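Local coordinates for protein phosphoribosylformylglycinamidine synthase 2 (PDB 3VIU) that belongs to the AIR synthase-related, PurM-like family and carries ADP and a magnesium ion within a single chain built from two similar halves, at residues G140-I145 / E412-Q417; G194-Y199 / G315-L320; T382-L387 / K586-P591. All blocks are in the same frame, centred on the assembly; numbering follows the deposited sequence.

Contact 1. Residues G140-I145 / E412-Q417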
ATOM      1  N   GLY A 140      19.099   3.816   0.584  1.00 16.09           N
ATOM      2  CA  GLY A 140      18.710   3.869   1.980  1.00 14.50           C
ATOM      3  C   GLY A 140      17.443   3.109   2.360  1.00 15.25           C
ATOM      4  O   GLY A 140      17.493   2.235   3.232  1.00 14.91           O
ATOM      5  N   VAL A 141      16.312   3.409   1.721  1.00 14.42           N
ATOM      6  CA  VAL A 141      15.079   2.725   2.099  1.00 14.54           C
ATOM      7  C   VAL A 141      15.080   1.229   1.812  1.00 15.22           C
ATOM      8  O   VAL A 141      14.557   0.467   2.614  1.00 15.57           O
ATOM      9  CB  VAL A 141      13.772   3.383   1.483  1.00 13.02           C
ATOM     10  CG1 VAL A 141      14.005   4.835   1.146  1.00  8.12           C
ATOM     11  CG2 VAL A 141      13.284   2.605   0.297  1.00 14.00           C
ATOM     12  N   VAL A 142      15.655   0.779   0.699  1.00 17.10           N
ATOM     13  CA  VAL A 142      15.648  -0.663   0.466  1.00 18.41           C
ATOM     14  C   VAL A 142      16.609  -1.364   1.440  1.00 19.44           C
ATOM     15  O   VAL A 142      16.357  -2.492   1.856  1.00 21.47           O
ATOM     16  CB  VAL A 142      15.999  -1.043  -1.002  1.00 18.63           C
ATOM     17  CG1 VAL A 142      15.294  -0.103  -1.960  1.00 17.64           C
ATOM     18  CG2 VAL A 142      17.499  -1.043  -1.215  1.00 20.70           C
ATOM     19  N   SER A 143      17.705  -0.705   1.804  1.00 19.97           N
ATOM     20  CA  SER A 143      18.637  -1.292   2.770  1.00 20.95           C
ATOM     21  C   SER A 143      17.868  -1.459   4.072  1.00 21.88           C
ATOM     22  O   SER A 143      17.891  -2.526   4.685  1.00 24.60           O
ATOM     23  CB  SER A 143      19.826  -0.365   3.042  1.00 21.22           C
ATOM     24  OG  SER A 143      20.671  -0.236   1.919  1.00 26.55           O
ATOM     25  N   GLY A 144      17.194  -0.385   4.485  1.00 20.69           N
ATOM     26  CA  GLY A 144      16.421  -0.395   5.714  1.00 19.08           C
ATOM     27  C   GLY A 144      15.259  -1.372   5.697  1.00 18.52           C
ATOM     28  O   GLY A 144      14.988  -2.041   6.696  1.00 18.00           O
ATOM     29  N   ILE A 145      14.568  -1.453   4.565  1.00 17.95           N
ATOM     30  CA  ILE A 145      13.440  -2.366   4.425  1.00 17.72           C
ATOM     31  C   ILE A 145      13.930  -3.807   4.539  1.00 18.29           C
ATOM     32  O   ILE A 145      13.324  -4.630   5.223  1.00 18.07           O
ATOM     33  CB  ILE A 145      12.718  -2.171   3.056  1.00 16.87           C
ATOM     34  CG1 ILE A 145      11.951  -0.846   3.055  1.00 15.23           C
ATOM     35  CG2 ILE A 145      11.761  -3.334   2.790  1.00 17.49           C
ATOM     36  CD1 ILE A 145      11.136  -0.599   1.796  1.00 12.82           C
ATOM     37  N   GLU A 412      16.094  -9.013  -4.524  1.00 37.31           N
ATOM     38  CA  GLU A 412      17.174  -9.956  -4.260  1.00 37.66           C
ATOM     39  C   GLU A 412      17.754  -9.670  -2.872  1.00 38.14           C
ATOM     40  O   GLU A 412      18.524 -10.465  -2.327  1.00 38.23           O
ATOM     41  CB  GLU A 412      18.268  -9.829  -5.325  1.00 38.33           C
ATOM     42  CG  GLU A 412      18.182 -10.874  -6.433  1.00 41.21           C
ATOM     43  CD  GLU A 412      19.110 -10.570  -7.606  1.00 42.89           C
ATOM     44  OE1 GLU A 412      20.282 -10.210  -7.357  1.00 43.20           O
ATOM     45  OE2 GLU A 412      18.670 -10.699  -8.773  1.00 40.92           O
ATOM     46  N   ARG A 413      17.379  -8.528  -2.305  1.00 37.05           N
ATOM     47  CA  ARG A 413      17.849  -8.142  -0.981  1.00 36.82           C
ATOM     48  C   ARG A 413      17.008  -8.843   0.076  1.00 38.35           C
ATOM     49  O   ARG A 413      17.438  -9.003   1.214  1.00 38.27           O
ATOM     50  CB  ARG A 413      17.713  -6.628  -0.772  1.00 35.94           C
ATOM     51  CG  ARG A 413      18.546  -5.754  -1.687  1.00 34.13           C
ATOM     52  CD  ARG A 413      20.026  -6.001  -1.474  1.00 33.91           C
ATOM     53  NE  ARG A 413      20.834  -5.053  -2.225  1.00 33.29           N
ATOM     54  CZ  ARG A 413      20.798  -3.740  -2.042  1.00 33.50           C
ATOM     55  NH1 ARG A 413      19.991  -3.225  -1.131  1.00 34.81           N
ATOM     56  NH2 ARG A 413      21.570  -2.943  -2.766  1.00 36.01           N
ATOM     57  N   TYR A 414      15.808  -9.265  -0.313  1.00 39.96           N
ATOM     58  CA  TYR A 414      14.882  -9.905   0.615  1.00 42.30           C
ATOM     59  C   TYR A 414      14.787 -11.429   0.492  1.00 43.31           C
ATOM     60  O   TYR A 414      14.867 -11.983  -0.608  1.00 42.88           O
ATOM     61  CB  TYR A 414      13.481  -9.305   0.432  1.00 42.70           C
ATOM     62  CG  TYR A 414      13.458  -7.822   0.102  1.00 42.64           C
ATOM     63  CD1 TYR A 414      14.177  -6.897   0.867  1.00 42.30           C
ATOM     64  CD2 TYR A 414      12.687  -7.338  -0.958  1.00 42.82           C
ATOM     65  CE1 TYR A 414      14.125  -5.525   0.585  1.00 41.95           C
ATOM     66  CE2 TYR A 414      12.625  -5.972  -1.250  1.00 41.94           C
ATOM     67  CZ  TYR A 414      13.344  -5.071  -0.474  1.00 43.45           C
ATOM     68  OH  TYR A 414      13.272  -3.720  -0.754  1.00 41.72           O
ATOM     69  N   ASP A 415      14.611 -12.096   1.633  1.00 44.20           N
ATOM     70  CA  ASP A 415      14.467 -13.550   1.668  1.00 45.93           C
ATOM     71  C   ASP A 415      13.250 -13.952   2.502  1.00 45.64           C
ATOM     72  O   ASP A 415      12.448 -13.103   2.884  1.00 45.08           O
ATOM     73  CB  ASP A 415      15.742 -14.224   2.214  1.00 48.28           C
ATOM     74  CG  ASP A 415      16.303 -13.533   3.453  1.00 50.10           C
ATOM     75  OD1 ASP A 415      15.608 -13.480   4.487  1.00 51.62           O
ATOM     76  OD2 ASP A 415      17.455 -13.047   3.394  1.00 50.87           O
ATOM     77  N   HIS A 416      13.114 -15.248   2.765  1.00 45.91           N
ATOM     78  CA  HIS A 416      11.997 -15.784   3.541  1.00 45.70           C
ATOM     79  C   HIS A 416      10.726 -15.970   2.720  1.00 45.93           C
ATOM     80  O   HIS A 416       9.622 -15.856   3.253  1.00 45.28           O
ATOM     81  CB  HIS A 416      11.673 -14.889   4.740  1.00 45.65           C
ATOM     82  CG  HIS A 416      12.740 -14.866   5.787  1.00 46.30           C
ATOM     83  ND1 HIS A 416      13.190 -16.008   6.416  1.00 46.88           N
ATOM     84  CD2 HIS A 416      13.434 -13.837   6.329  1.00 45.88           C
ATOM     85  CE1 HIS A 416      14.115 -15.682   7.302  1.00 46.79           C
ATOM     86  NE2 HIS A 416      14.281 -14.372   7.268  1.00 47.01           N
ATOM     87  N   GLN A 417      10.868 -16.251   1.431  1.00 46.46           N
ATOM     88  CA  GLN A 417       9.693 -16.465   0.594  1.00 47.88           C
ATOM     89  C   GLN A 417       8.910 -17.680   1.094  1.00 48.34           C
ATOM     90  O   GLN A 417       7.701 -17.783   0.872  1.00 47.56           O
ATOM     91  CB  GLN A 417      10.093 -16.672  -0.868  1.00 47.47           C
ATOM     92  CG  GLN A 417      10.698 -15.444  -1.513  1.00 49.52           C
ATOM     93  CD  GLN A 417      12.130 -15.193  -1.079  1.00 50.89           C
ATOM     94  OE1 GLN A 417      12.674 -14.115  -1.312  1.00 52.23           O
ATOM     95  NE2 GLN A 417      12.751 -16.192  -0.458  1.00 51.81           N
TER
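Tyr414 is the residue most deeply engaged where the loop 412-417 lies against helix 132-152, and its hydroxyl end does most of the touching. Its CG stands anti to the carbonyl carbon (chi1 -35°), which sends the ring to the helix face that carries Val142 and Ile145. Tyr414 OH comes to 3.8 Å from Val142 CB. The Ile145 side chain crosses that of Tyr414 obliquely, and its CG2, anti to the backbone N, lies 3.9 Å from Tyr414 CE1. The carbonyl Val142 O meets the ring at its edge, in plane, 4.0 Å from Tyr414 CE1. All three residues are buried, and Tyr414 OH is enclosed without a polar partner in the model, so this side of the contact rests on shape. Ala146 and Asn150 of the same helix and Thr156 of strand 156-163 also touch Tyr414.

The contact becomes more exposed toward Arg413 and Ser143, both only partly buried, although one close approach remains. Bent at chi2 (-63°), the arginine chain crosses Val142 obliquely and places NH1 3.3 Å from Val142 CG2, the methyl in the crowded position between backbone N and carbonyl carbon. Ser143 OG stays 4.3 Å from Arg413 NH1 and bonds instead to Lys139 O of its own helix. Arg413 NH2 makes a salt bridge to Asp724 near the C-terminus.

Helix 132-152 belongs to the first PurM-like N-terminal domain, whereas the loop leads into strand 422-424 of a second sheet with the same strand order; the arrangement is consistent with an interface between the two halves of a duplicated PurM-like fold.

Contact 2. Residues G194-Y199 / G315-L320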
ATOM      1  N   GLY A 194     -13.084  -2.287  34.269  1.00 30.31           N
ATOM      2  CA  GLY A 194     -12.412  -2.972  35.362  1.00 28.29           C
ATOM      3  C   GLY A 194     -11.259  -3.877  34.981  1.00 27.19           C
ATOM      4  O   GLY A 194     -10.893  -4.773  35.735  1.00 26.13           O
ATOM      5  N   ARG A 195     -10.667  -3.633  33.821  1.00 27.19           N
ATOM      6  CA  ARG A 195      -9.563  -4.455  33.348  1.00 25.78           C
ATOM      7  C   ARG A 195      -8.221  -3.744  33.434  1.00 24.64           C
ATOM      8  O   ARG A 195      -8.141  -2.524  33.320  1.00 26.47           O
ATOM      9  CB  ARG A 195      -9.800  -4.852  31.890  1.00 24.80           C
ATOM     10  CG  ARG A 195     -11.182  -5.401  31.610  1.00 27.41           C
ATOM     11  CD  ARG A 195     -11.432  -6.627  32.461  1.00 29.33           C
ATOM     12  NE  ARG A 195     -10.362  -7.591  32.269  1.00 27.47           N
ATOM     13  CZ  ARG A 195      -9.793  -8.271  33.252  1.00 27.11           C
ATOM     14  NH1 ARG A 195     -10.198  -8.093  34.497  1.00 26.52           N
ATOM     15  NH2 ARG A 195      -8.807  -9.114  32.988  1.00 26.69           N
ATOM     16  N   PRO A 196      -7.148  -4.499  33.673  1.00 23.56           N
ATOM     17  CA  PRO A 196      -5.838  -3.855  33.739  1.00 23.04           C
ATOM     18  C   PRO A 196      -5.324  -3.809  32.294  1.00 23.53           C
ATOM     19  O   PRO A 196      -5.779  -4.583  31.450  1.00 22.58           O
ATOM     20  CB  PRO A 196      -5.037  -4.810  34.610  1.00 22.60           C
ATOM     21  CG  PRO A 196      -5.595  -6.141  34.219  1.00 22.56           C
ATOM     22  CD  PRO A 196      -7.087  -5.868  34.211  1.00 22.74           C
ATOM     23  N   ILE A 197      -4.398  -2.903  32.003  1.00 23.37           N
ATOM     24  CA  ILE A 197      -3.845  -2.792  30.653  1.00 24.10           C
ATOM     25  C   ILE A 197      -2.346  -3.090  30.712  1.00 24.41           C
ATOM     26  O   ILE A 197      -1.594  -2.393  31.402  1.00 22.06           O
ATOM     27  CB  ILE A 197      -4.021  -1.370  30.079  1.00 24.75           C
ATOM     28  CG1 ILE A 197      -5.441  -0.862  30.338  1.00 25.37           C
ATOM     29  CG2 ILE A 197      -3.695  -1.374  28.602  1.00 23.56           C
ATOM     30  CD1 ILE A 197      -6.513  -1.736  29.776  1.00 28.38           C
ATOM     31  N   TYR A 198      -1.911  -4.119  29.990  1.00 23.56           N
ATOM     32  CA  TYR A 198      -0.502  -4.484  29.996  1.00 22.81           C
ATOM     33  C   TYR A 198       0.337  -3.814  28.914  1.00 22.07           C
ATOM     34  O   TYR A 198      -0.160  -3.445  27.847  1.00 22.53           O
ATOM     35  CB  TYR A 198      -0.346  -6.002  29.909  1.00 22.44           C
ATOM     36  CG  TYR A 198      -0.621  -6.716  31.211  1.00 23.94           C
ATOM     37  CD1 TYR A 198      -1.886  -6.678  31.802  1.00 25.60           C
ATOM     38  CD2 TYR A 198       0.377  -7.450  31.846  1.00 25.49           C
ATOM     39  CE1 TYR A 198      -2.149  -7.358  32.987  1.00 25.75           C
ATOM     40  CE2 TYR A 198       0.127  -8.134  33.031  1.00 27.17           C
ATOM     41  CZ  TYR A 198      -1.138  -8.086  33.597  1.00 27.38           C
ATOM     42  OH  TYR A 198      -1.388  -8.777  34.764  1.00 27.67           O
ATOM     43  N   TYR A 199       1.620  -3.667  29.225  1.00 21.74           N
ATOM     44  CA  TYR A 199       2.613  -3.048  28.361  1.00 20.81           C
ATOM     45  C   TYR A 199       3.707  -4.081  28.146  1.00 21.95           C
ATOM     46  O   TYR A 199       4.211  -4.656  29.115  1.00 22.80           O
ATOM     47  CB  TYR A 199       3.185  -1.813  29.068  1.00 20.43           C
ATOM     48  CG  TYR A 199       4.430  -1.185  28.467  1.00 17.94           C
ATOM     49  CD1 TYR A 199       5.608  -1.912  28.306  1.00 17.99           C
ATOM     50  CD2 TYR A 199       4.445   0.165  28.126  1.00 18.61           C
ATOM     51  CE1 TYR A 199       6.772  -1.302  27.823  1.00 20.03           C
ATOM     52  CE2 TYR A 199       5.593   0.781  27.645  1.00 18.33           C
ATOM     53  CZ  TYR A 199       6.754   0.049  27.495  1.00 20.79           C
ATOM     54  OH  TYR A 199       7.894   0.673  27.024  1.00 21.57           O
ATOM     55  N   GLY A 315      -9.636 -12.898  34.381  1.00 30.13           N
ATOM     56  CA  GLY A 315      -9.106 -14.165  34.851  1.00 29.83           C
ATOM     57  C   GLY A 315      -7.959 -14.770  34.063  1.00 29.64           C
ATOM     58  O   GLY A 315      -7.464 -15.842  34.413  1.00 30.75           O
ATOM     59  N   LYS A 316      -7.522 -14.098  33.007  1.00 28.24           N
ATOM     60  CA  LYS A 316      -6.427 -14.627  32.206  1.00 29.24           C
ATOM     61  C   LYS A 316      -5.151 -13.797  32.298  1.00 27.76           C
ATOM     62  O   LYS A 316      -4.241 -13.962  31.488  1.00 27.37           O
ATOM     63  CB  LYS A 316      -6.867 -14.756  30.745  1.00 30.67           C
ATOM     64  CG  LYS A 316      -7.938 -15.816  30.529  1.00 33.98           C
ATOM     65  CD  LYS A 316      -8.424 -15.850  29.087  1.00 38.26           C
ATOM     66  CE  LYS A 316      -9.287 -17.081  28.820  1.00 39.13           C
ATOM     67  NZ  LYS A 316     -10.473 -17.118  29.718  1.00 40.29           N
ATOM     68  N   GLU A 317      -5.081 -12.911  33.288  1.00 27.13           N
ATOM     69  CA  GLU A 317      -3.900 -12.071  33.455  1.00 26.58           C
ATOM     70  C   GLU A 317      -2.660 -12.943  33.538  1.00 26.95           C
ATOM     71  O   GLU A 317      -1.713 -12.763  32.777  1.00 27.13           O
ATOM     72  CB  GLU A 317      -3.985 -11.222  34.723  1.00 25.43           C
ATOM     73  CG  GLU A 317      -5.192 -10.322  34.814  1.00 25.76           C
ATOM     74  CD  GLU A 317      -6.468 -11.092  35.073  1.00 28.76           C
ATOM     75  OE1 GLU A 317      -6.391 -12.241  35.569  1.00 29.07           O
ATOM     76  OE2 GLU A 317      -7.555 -10.545  34.796  1.00 30.75           O
ATOM     77  N   LYS A 318      -2.667 -13.888  34.469  1.00 27.41           N
ATOM     78  CA  LYS A 318      -1.524 -14.770  34.635  1.00 29.28           C
ATOM     79  C   LYS A 318      -1.136 -15.425  33.318  1.00 28.06           C
ATOM     80  O   LYS A 318       0.030 -15.403  32.928  1.00 27.63           O
ATOM     81  CB  LYS A 318      -1.821 -15.839  35.688  1.00 31.86           C
ATOM     82  CG  LYS A 318      -1.146 -15.565  37.014  1.00 36.54           C
ATOM     83  CD  LYS A 318       0.378 -15.499  36.850  1.00 41.34           C
ATOM     84  CE  LYS A 318       0.964 -16.850  36.421  1.00 41.94           C
ATOM     85  NZ  LYS A 318       2.449 -16.821  36.263  1.00 41.32           N
ATOM     86  N   ALA A 319      -2.124 -15.997  32.634  1.00 27.48           N
ATOM     87  CA  ALA A 319      -1.897 -16.661  31.355  1.00 26.02           C
ATOM     88  C   ALA A 319      -1.136 -15.747  30.399  1.00 25.60           C
ATOM     89  O   ALA A 319      -0.169 -16.167  29.763  1.00 24.53           O
ATOM     90  CB  ALA A 319      -3.233 -17.070  30.737  1.00 23.29           C
ATOM     91  N   LEU A 320      -1.582 -14.496  30.308  1.00 25.63           N
ATOM     92  CA  LEU A 320      -0.952 -13.516  29.431  1.00 25.68           C
ATOM     93  C   LEU A 320       0.512 -13.346  29.801  1.00 25.78           C
ATOM     94  O   LEU A 320       1.382 -13.308  28.931  1.00 26.68           O
ATOM     95  CB  LEU A 320      -1.670 -12.156  29.528  1.00 22.80           C
ATOM     96  CG  LEU A 320      -1.089 -10.993  28.707  1.00 20.98           C
ATOM     97  CD1 LEU A 320      -1.135 -11.342  27.228  1.00 18.34           C
ATOM     98  CD2 LEU A 320      -1.869  -9.710  28.974  1.00 18.90           C
TER
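Glu317, in the first turn of helix 317-326, loses the most surface here and works at two levels. Its aliphatic part lies against the end of Tyr198, with CB 3.6 Å from Tyr198 OH, the two side chains crossing at about a right angle. Beyond this, a bend at chi2 (72°) turns the carboxylate toward Arg195. Glu317 OE2 accepts from Arg195 NH2 at 2.6 Å through its anti lone pair, in a nearly straight bond (173°) that lies in the guanidinium plane and forms part of a salt bridge. The syn lone pair of the same oxygen receives Gly315 N at 3.2 Å, so two donors grip OE2 and tie the turn before the helix to the arginine. The arginine and the nearby helix N-terminus would both be expected to favour the charged carboxylate.

Arg195 folds back to reach it, bent at chi2 and chi3, and Pro196 CD covers one face of the guanidinium over its centre. Its NH2 has a second acceptor in Pro312 O.

Tyr198 reaches the helix with its ring as well. Leu320, whose CG is anti to the backbone N (chi1 177°), lays CD2 over one ring face in a CH-pi contact, 4.3 Å from the centroid and offset toward the rim, where Tyr198 CG is 3.9 Å away. The phenol end is held by a hydrogen bond to Glu321, one turn after Glu317.

Strand 196-201 runs between strands 307-312 and 331-338, antiparallel to both. Helix 317-326 connects those two mutually parallel neighbours, making a beta-alpha-beta crossover that passes over the intervening strand, and Leu320 also touches Pro312 and Val254 of the adjoining strands.

Contact 3. Residues T382-L387 / K586-P591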
ATOM      1  N   THR A 382      -2.849  20.049 -23.590  1.00 18.37           N
ATOM      2  CA  THR A 382      -1.888  20.249 -24.668  1.00 20.47           C
ATOM      3  C   THR A 382      -2.050  19.102 -25.667  1.00 20.98           C
ATOM      4  O   THR A 382      -1.988  17.934 -25.298  1.00 21.06           O
ATOM      5  CB  THR A 382      -0.440  20.246 -24.162  1.00 19.13           C
ATOM      6  OG1 THR A 382      -0.287  21.250 -23.158  1.00 22.53           O
ATOM      7  CG2 THR A 382       0.520  20.547 -25.308  1.00 18.49           C
ATOM      8  N   PRO A 383      -2.265  19.426 -26.948  1.00 21.11           N
ATOM      9  CA  PRO A 383      -2.433  18.387 -27.972  1.00 21.70           C
ATOM     10  C   PRO A 383      -1.169  17.551 -28.107  1.00 21.43           C
ATOM     11  O   PRO A 383      -0.068  18.075 -28.004  1.00 22.04           O
ATOM     12  CB  PRO A 383      -2.706  19.192 -29.249  1.00 20.36           C
ATOM     13  CG  PRO A 383      -3.222  20.506 -28.745  1.00 22.75           C
ATOM     14  CD  PRO A 383      -2.347  20.767 -27.545  1.00 20.45           C
ATOM     15  N   ILE A 384      -1.319  16.256 -28.333  1.00 23.39           N
ATOM     16  CA  ILE A 384      -0.145  15.414 -28.508  1.00 27.49           C
ATOM     17  C   ILE A 384       0.312  15.604 -29.951  1.00 28.82           C
ATOM     18  O   ILE A 384      -0.443  15.367 -30.893  1.00 29.95           O
ATOM     19  CB  ILE A 384      -0.464  13.924 -28.227  1.00 29.45           C
ATOM     20  CG1 ILE A 384      -1.787  13.547 -28.891  1.00 33.82           C
ATOM     21  CG2 ILE A 384      -0.537  13.678 -26.716  1.00 26.47           C
ATOM     22  CD1 ILE A 384      -2.314  12.162 -28.515  1.00 39.61           C
ATOM     23  N   PRO A 385       1.555  16.059 -30.142  1.00 29.45           N
ATOM     24  CA  PRO A 385       2.129  16.297 -31.468  1.00 32.01           C
ATOM     25  C   PRO A 385       2.430  15.030 -32.252  1.00 35.12           C
ATOM     26  O   PRO A 385       2.650  13.968 -31.670  1.00 35.63           O
ATOM     27  CB  PRO A 385       3.399  17.064 -31.148  1.00 30.22           C
ATOM     28  CG  PRO A 385       3.847  16.395 -29.894  1.00 31.17           C
ATOM     29  CD  PRO A 385       2.558  16.305 -29.092  1.00 29.34           C
ATOM     30  N   PRO A 386       2.433  15.125 -33.593  1.00 37.73           N
ATOM     31  CA  PRO A 386       2.725  13.949 -34.418  1.00 38.45           C
ATOM     32  C   PRO A 386       4.139  13.490 -34.066  1.00 39.22           C
ATOM     33  O   PRO A 386       5.077  14.289 -34.076  1.00 39.27           O
ATOM     34  CB  PRO A 386       2.629  14.497 -35.842  1.00 38.58           C
ATOM     35  CG  PRO A 386       1.595  15.580 -35.713  1.00 38.44           C
ATOM     36  CD  PRO A 386       2.023  16.266 -34.433  1.00 37.92           C
ATOM     37  N   LEU A 387       4.289  12.213 -33.736  1.00 39.58           N
ATOM     38  CA  LEU A 387       5.596  11.690 -33.368  1.00 39.53           C
ATOM     39  C   LEU A 387       6.005  10.530 -34.254  1.00 39.23           C
ATOM     40  O   LEU A 387       5.161   9.807 -34.778  1.00 40.55           O
ATOM     41  CB  LEU A 387       5.587  11.224 -31.912  1.00 39.34           C
ATOM     42  CG  LEU A 387       5.264  12.282 -30.860  1.00 39.93           C
ATOM     43  CD1 LEU A 387       5.111  11.616 -29.509  1.00 37.97           C
ATOM     44  CD2 LEU A 387       6.366  13.336 -30.829  1.00 39.70           C
ATOM     45  N   LYS A 586       9.020  14.979 -21.913  1.00 18.17           N
ATOM     46  CA  LYS A 586       7.972  15.650 -21.160  1.00 19.42           C
ATOM     47  C   LYS A 586       6.725  14.803 -20.922  1.00 18.28           C
ATOM     48  O   LYS A 586       6.589  13.704 -21.472  1.00 16.93           O
ATOM     49  CB  LYS A 586       7.613  16.959 -21.875  1.00 22.74           C
ATOM     50  CG  LYS A 586       8.849  17.843 -22.124  1.00 27.75           C
ATOM     51  CD  LYS A 586       8.503  19.280 -22.508  1.00 31.20           C
ATOM     52  CE  LYS A 586       7.991  19.403 -23.930  1.00 32.51           C
ATOM     53  NZ  LYS A 586       7.611  20.814 -24.233  1.00 34.91           N
ATOM     54  N   GLU A 587       5.835  15.302 -20.069  1.00 16.78           N
ATOM     55  CA  GLU A 587       4.594  14.600 -19.770  1.00 17.62           C
ATOM     56  C   GLU A 587       3.451  15.588 -19.892  1.00 17.75           C
ATOM     57  O   GLU A 587       3.418  16.616 -19.216  1.00 16.87           O
ATOM     58  CB  GLU A 587       4.618  13.970 -18.368  1.00 17.98           C
ATOM     59  CG  GLU A 587       4.502  14.939 -17.212  1.00 23.53           C
ATOM     60  CD  GLU A 587       4.326  14.247 -15.859  1.00 24.88           C
ATOM     61  OE1 GLU A 587       4.115  14.968 -14.862  1.00 26.80           O
ATOM     62  OE2 GLU A 587       4.404  12.999 -15.785  1.00 24.97           O
ATOM     63  N   PHE A 588       2.516  15.273 -20.779  1.00 18.12           N
ATOM     64  CA  PHE A 588       1.377  16.141 -21.029  1.00 18.56           C
ATOM     65  C   PHE A 588       0.315  15.342 -21.768  1.00 17.16           C
ATOM     66  O   PHE A 588       0.509  14.164 -22.037  1.00 19.24           O
ATOM     67  CB  PHE A 588       1.833  17.349 -21.862  1.00 16.04           C
ATOM     68  CG  PHE A 588       2.480  16.979 -23.170  1.00 15.67           C
ATOM     69  CD1 PHE A 588       1.733  16.933 -24.343  1.00 16.23           C
ATOM     70  CD2 PHE A 588       3.838  16.680 -23.229  1.00 15.05           C
ATOM     71  CE1 PHE A 588       2.336  16.594 -25.564  1.00 18.79           C
ATOM     72  CE2 PHE A 588       4.453  16.340 -24.440  1.00 14.66           C
ATOM     73  CZ  PHE A 588       3.703  16.298 -25.609  1.00 16.48           C
ATOM     74  N   GLY A 589      -0.799  15.980 -22.100  1.00 16.57           N
ATOM     75  CA  GLY A 589      -1.857  15.273 -22.797  1.00 16.60           C
ATOM     76  C   GLY A 589      -2.798  14.587 -21.829  1.00 16.28           C
ATOM     77  O   GLY A 589      -2.502  14.481 -20.646  1.00 15.53           O
ATOM     78  N   HIS A 590      -3.937  14.122 -22.327  1.00 17.86           N
ATOM     79  CA  HIS A 590      -4.907  13.443 -21.483  1.00 19.00           C
ATOM     80  C   HIS A 590      -4.476  12.002 -21.220  1.00 18.04           C
ATOM     81  O   HIS A 590      -3.987  11.328 -22.115  1.00 17.34           O
ATOM     82  CB  HIS A 590      -6.283  13.433 -22.154  1.00 22.19           C
ATOM     83  CG  HIS A 590      -7.407  13.080 -21.225  1.00 29.04           C
ATOM     84  ND1 HIS A 590      -8.043  14.014 -20.434  1.00 29.74           N
ATOM     85  CD2 HIS A 590      -7.986  11.888 -20.936  1.00 30.05           C
ATOM     86  CE1 HIS A 590      -8.963  13.414 -19.699  1.00 29.25           C
ATOM     87  NE2 HIS A 590      -8.948  12.124 -19.984  1.00 30.92           N
ATOM     88  N   PRO A 591      -4.616  11.528 -19.969  1.00 17.08           N
ATOM     89  CA  PRO A 591      -4.241  10.148 -19.637  1.00 16.29           C
ATOM     90  C   PRO A 591      -5.228   9.227 -20.358  1.00 16.45           C
ATOM     91  O   PRO A 591      -6.290   9.669 -20.770  1.00 17.25           O
ATOM     92  CB  PRO A 591      -4.412  10.102 -18.123  1.00 14.50           C
ATOM     93  CG  PRO A 591      -4.089  11.485 -17.716  1.00 13.63           C
ATOM     94  CD  PRO A 591      -4.817  12.315 -18.744  1.00 14.89           C
TER
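The ring of Phe588 is the centre of this loop-to-loop contact, and the proline-rich segment 382-387 lies along one edge of it. Pro385 meets it tip to tip: CD lies in the ring plane at the edge, 3.5 Å from Phe588 CE1 and 3.7 Å from Phe588 CZ. The same edge receives Pro383 O, 3.7 Å from Phe588 CE1, and the backbone at Ile384, whose CA is 4.0 Å from that carbon. Farther round, the Thr382 side chain crosses that of Phe588 at about a right angle, and its methyl CG2 stands 3.9 Å from Phe588 CD1, oblique to the ring. Next to the ring, Gly589 brings its backbone close, with CA 3.7 Å from Thr382 O and 4.4 Å from Ile384 CG2. The contact is thus apolar carbon and backbone carbonyl oxygen set against a ring edge.

Phe588 has CG in the crowded position between its backbone N and carbonyl carbon (chi1 57°), on an almost fully extended backbone, and so swings the ring across to the other loop. Thr382 puts CG2 anti to the backbone N, which presents the methyl to the ring, while OG1 turns back to a hydrogen bond with Arg378 O.

A second shell holds the 586-591 loop: main-chain bonds join Gly589 to Leu379 and Phe588 to Ala576, and the Glu587 side chain forms a salt bridge with Arg452.

Segment 586-591 belongs to the second AIR synthase-related C-terminal domain, and the contact packs onto it the loop between helix 374-380 and helix 391-399. Leu580 of helix 578-584 backs both Phe588 and Leu387, while His590 and Pro591 rest on Leu460 of helix 458-475.

In the fold
The centre of contact 1 lies about 17 Å from the centre of the chain, and the contact is largely buried; the centres of contacts 2 and 3, both partly buried, lie about 34 and 30 Å from it, on opposite sides and 63 Å from each other. No helix or strand serves two of them. Contact 2 stays within one C-terminal AIR synthase-related domain and alone pairs opposite charges across its segments; contacts 1 and 3 rest mainly on an aromatic ring and apolar neighbours, with Arg413 at the more exposed side of contact 1. In sequence, contact 2 nests inside the loop closed by contact 1, while the segments of contacts 1 and 3 alternate.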